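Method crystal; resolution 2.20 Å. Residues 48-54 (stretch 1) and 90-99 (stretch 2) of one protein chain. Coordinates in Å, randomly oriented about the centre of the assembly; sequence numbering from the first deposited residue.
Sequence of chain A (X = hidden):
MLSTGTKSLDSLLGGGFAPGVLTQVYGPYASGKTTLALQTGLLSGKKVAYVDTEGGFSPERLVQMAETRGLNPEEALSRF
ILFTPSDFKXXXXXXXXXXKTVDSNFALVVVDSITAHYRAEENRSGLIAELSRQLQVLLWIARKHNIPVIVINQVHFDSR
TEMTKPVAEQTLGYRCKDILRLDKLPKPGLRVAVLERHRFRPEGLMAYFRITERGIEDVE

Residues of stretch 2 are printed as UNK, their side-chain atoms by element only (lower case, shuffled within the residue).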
# COMPACT_ATOMS: atom_id res chain seq x y z
N VAL A 48 8.80 -8.97 3.85
CA VAL A 48 7.76 -8.21 3.22
C VAL A 48 7.70 -8.71 1.81
O VAL A 48 8.73 -8.69 1.11
CB VAL A 48 8.13 -6.72 3.14
CG1 VAL A 48 7.09 -5.94 2.34
CG2 VAL A 48 8.28 -6.15 4.50
N ALA A 49 6.53 -9.20 1.39
CA ALA A 49 6.34 -9.67 0.02
C ALA A 49 5.95 -8.39 -0.70
O ALA A 49 4.96 -7.77 -0.34
CB ALA A 49 5.21 -10.70 -0.07
N TYR A 50 6.71 -8.00 -1.70
CA TYR A 50 6.43 -6.76 -2.39
C TYR A 50 6.25 -7.02 -3.87
O TYR A 50 7.19 -7.35 -4.58
CB TYR A 50 7.58 -5.77 -2.10
CG TYR A 50 7.24 -4.31 -2.31
CD1 TYR A 50 6.94 -3.82 -3.60
CD2 TYR A 50 7.24 -3.41 -1.24
CE1 TYR A 50 6.63 -2.47 -3.82
CE2 TYR A 50 6.95 -2.05 -1.44
CZ TYR A 50 6.64 -1.58 -2.74
OH TYR A 50 6.30 -0.26 -2.95
N VAL A 51 5.01 -6.94 -4.33
CA VAL A 51 4.69 -7.16 -5.73
C VAL A 51 4.75 -5.79 -6.39
O VAL A 51 3.86 -4.95 -6.20
CB VAL A 51 3.29 -7.79 -5.90
CG1 VAL A 51 2.99 -8.02 -7.36
CG2 VAL A 51 3.22 -9.11 -5.12
N ASP A 52 5.85 -5.55 -7.09
CA ASP A 52 6.08 -4.27 -7.72
C ASP A 52 5.88 -4.31 -9.20
O ASP A 52 6.82 -4.54 -9.96
CB ASP A 52 7.48 -3.77 -7.40
CG ASP A 52 7.65 -2.29 -7.72
OD1 ASP A 52 6.65 -1.58 -7.98
OD2 ASP A 52 8.80 -1.84 -7.71
N THR A 53 4.67 -4.01 -9.62
CA THR A 53 4.32 -4.00 -11.02
C THR A 53 4.63 -2.65 -11.64
O THR A 53 4.88 -2.55 -12.83
CB THR A 53 2.82 -4.31 -11.19
OG1 THR A 53 2.42 -5.26 -10.19
CG2 THR A 53 2.55 -4.93 -12.55
N GLU A 54 4.67 -1.62 -10.79
CA GLU A 54 4.90 -0.24 -11.22
C GLU A 54 6.36 0.25 -11.11
O GLU A 54 6.66 1.40 -11.46
CB GLU A 54 3.96 0.68 -10.41
CG GLU A 54 3.77 2.11 -10.96
CD GLU A 54 4.02 3.19 -9.90
OE1 GLU A 54 5.02 3.94 -10.04
OE2 GLU A 54 3.23 3.29 -8.93
N UNK A 90 1.83 -11.70 -15.46
CA UNK A 90 2.11 -12.67 -14.41
C UNK A 90 1.68 -12.12 -13.04
O UNK A 90 1.92 -12.75 -12.02
c UNK A 90 3.58 -13.13 -14.40
o UNK A 90 6.00 -13.79 -13.01
c UNK A 90 4.61 -12.08 -13.98
c UNK A 90 5.96 -12.68 -13.58
o UNK A 90 6.99 -12.02 -13.82
N UNK A 91 1.02 -10.96 -13.05
CA UNK A 91 0.52 -10.30 -11.85
C UNK A 91 -0.36 -11.28 -11.06
O UNK A 91 -0.02 -11.68 -9.95
c UNK A 91 -0.29 -9.06 -12.26
n UNK A 91 -1.50 -6.81 -9.82
c UNK A 91 -0.63 -7.78 -10.07
c UNK A 91 -0.01 -7.78 -11.46
o UNK A 91 -0.31 -8.61 -9.23
N UNK A 92 -1.48 -11.69 -11.66
CA UNK A 92 -2.38 -12.65 -11.02
C UNK A 92 -1.62 -13.94 -10.68
O UNK A 92 -1.91 -14.59 -9.67
c UNK A 92 -5.71 -14.05 -11.02
n UNK A 92 -4.93 -13.96 -7.45
c UNK A 92 -5.10 -14.44 -8.67
n UNK A 92 -4.69 -15.67 -8.95
c UNK A 92 -4.34 -14.24 -11.70
c UNK A 92 -3.57 -12.93 -11.95
n UNK A 92 -5.60 -13.66 -9.62
N UNK A 93 -0.63 -14.29 -11.49
CA UNK A 93 0.18 -15.50 -11.27
C UNK A 93 1.06 -15.33 -10.03
O UNK A 93 1.23 -16.26 -9.24
c UNK A 93 0.32 -15.60 -13.80
c UNK A 93 1.24 -15.83 -14.99
n UNK A 93 2.66 -14.62 -17.14
n UNK A 93 0.65 -15.32 -16.23
n UNK A 93 0.70 -14.34 -18.30
c UNK A 93 1.05 -15.78 -12.49
c UNK A 93 1.34 -14.75 -17.22
N UNK A 94 1.58 -14.12 -9.88
CA UNK A 94 2.45 -13.74 -8.77
C UNK A 94 1.62 -13.74 -7.49
O UNK A 94 2.04 -14.27 -6.47
c UNK A 94 4.14 -12.39 -10.06
c UNK A 94 3.60 -11.75 -7.69
c UNK A 94 3.05 -12.32 -9.00
N UNK A 95 0.43 -13.14 -7.57
CA UNK A 95 -0.45 -13.08 -6.42
C UNK A 95 -0.86 -14.50 -6.05
O UNK A 95 -0.86 -14.87 -4.88
c UNK A 95 -2.22 -9.73 -7.08
c UNK A 95 -2.67 -12.30 -5.57
c UNK A 95 -1.65 -12.17 -6.69
c UNK A 95 -1.16 -10.72 -6.78
N UNK A 96 -1.09 -15.31 -7.08
CA UNK A 96 -1.44 -16.70 -6.85
C UNK A 96 -0.27 -17.39 -6.17
O UNK A 96 -0.45 -18.07 -5.16
N UNK A 97 0.94 -17.15 -6.67
CA UNK A 97 2.14 -17.76 -6.10
C UNK A 97 2.29 -17.38 -4.63
O UNK A 97 2.65 -18.22 -3.78
o UNK A 97 3.85 -16.02 -6.57
c UNK A 97 3.40 -17.34 -6.89
N UNK A 98 1.97 -16.12 -4.33
CA UNK A 98 2.06 -15.59 -2.98
C UNK A 98 1.38 -16.45 -1.94
O UNK A 98 1.76 -16.43 -0.76
c UNK A 98 3.77 -13.14 -2.94
c UNK A 98 1.74 -11.72 -3.17
c UNK A 98 2.36 -13.06 -3.51
c UNK A 98 1.49 -14.17 -2.93
N UNK A 99 0.40 -17.23 -2.38
CA UNK A 99 -0.34 -18.11 -1.49
C UNK A 99 0.62 -19.02 -0.73
O UNK A 99 0.51 -19.15 0.49
c UNK A 99 -2.67 -19.18 -1.53
c UNK A 99 -1.36 -18.92 -2.28
n UNK A 99 -5.07 -19.43 -4.56
c UNK A 99 -4.16 -18.80 -3.56
c UNK A 99 -3.76 -19.77 -2.45

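Position 90 carries three carbons in a chain, the last bearing two oxygens. The side chain stays out of reach of stretch 1 and is poorly ordered; the residue is Glu90. Position 91 also has three carbons, but the third holds one oxygen and one nitrogen, an amide, and the side chain touches Val51 and Thr53. This is Gln91; its CA-to-CB bond points sideways, but its end comes nearer to stretch 1. Its OE1 lies 3.8 Å from CG1 of Val51, and its CG packs 3.7 Å from OG1 of Thr53.

Positions 92 and 93 both show three carbons, a nitrogen, and then a carbon bearing two further nitrogens. These guanidinium groups belong to Arg92 and Arg93, and neither side chain reaches stretch 1; that of Arg93 is exposed and poorly ordered.

At position 94 a single carbon forks into two, three carbons in all; the CA-to-CB bond is directed toward the strand, and the side chain touches Val51. This is Val94, in the t rotamer, with CG1 3.7 Å from CG2 of Val51. Position 95 has four carbons, forked at the first, with one arm two carbons long, which defines Ile95. Its end turns nearer to the strand without making contact.

Position 96 has no side-chain atoms and is Gly96. An ideal CB here would be crowded by Arg92 O at 3.2 Å, within the helix itself, with nothing of stretch 1 nearby. Position 97 bears one carbon and one oxygen, hence Ser97; its OG turns back along the helix to donate a hydrogen bond to Val94 O at 2.5 Å.

Position 98 has four carbons forked at the second, its CA-to-CB bond points toward the strand, and it touches Val51 and Ala49. It is Leu98, whose CD1 lies 3.6 Å from CG2 of Val51 and whose CD2 lies 4.0 Å from CB of Ala49. Position 99, four carbons in a row ending in nitrogen, is Lys99, exposed and out of reach of the strand.

The helix runs nearly antiparallel to the strand, at 174°, with a closest axial approach of 10.0 Å. Ala49, Val51 and Thr53, alternate residues of stretch 1, direct their CA-to-CB bonds toward it, whereas Tyr50 directs its own away. Their counterparts Leu98, Val94 and Gln91 recur at intervals of four and three residues, so roughly one helical turn matches two residues of stretch 1. Val51 is the centre of the contact, touching all three. No hydrogen bond crosses the interface, which rests on apolar packing; Gln91 OE1 is buried there without a partner.

Stretch 2, residues 90-99: EQRRVIGSLK
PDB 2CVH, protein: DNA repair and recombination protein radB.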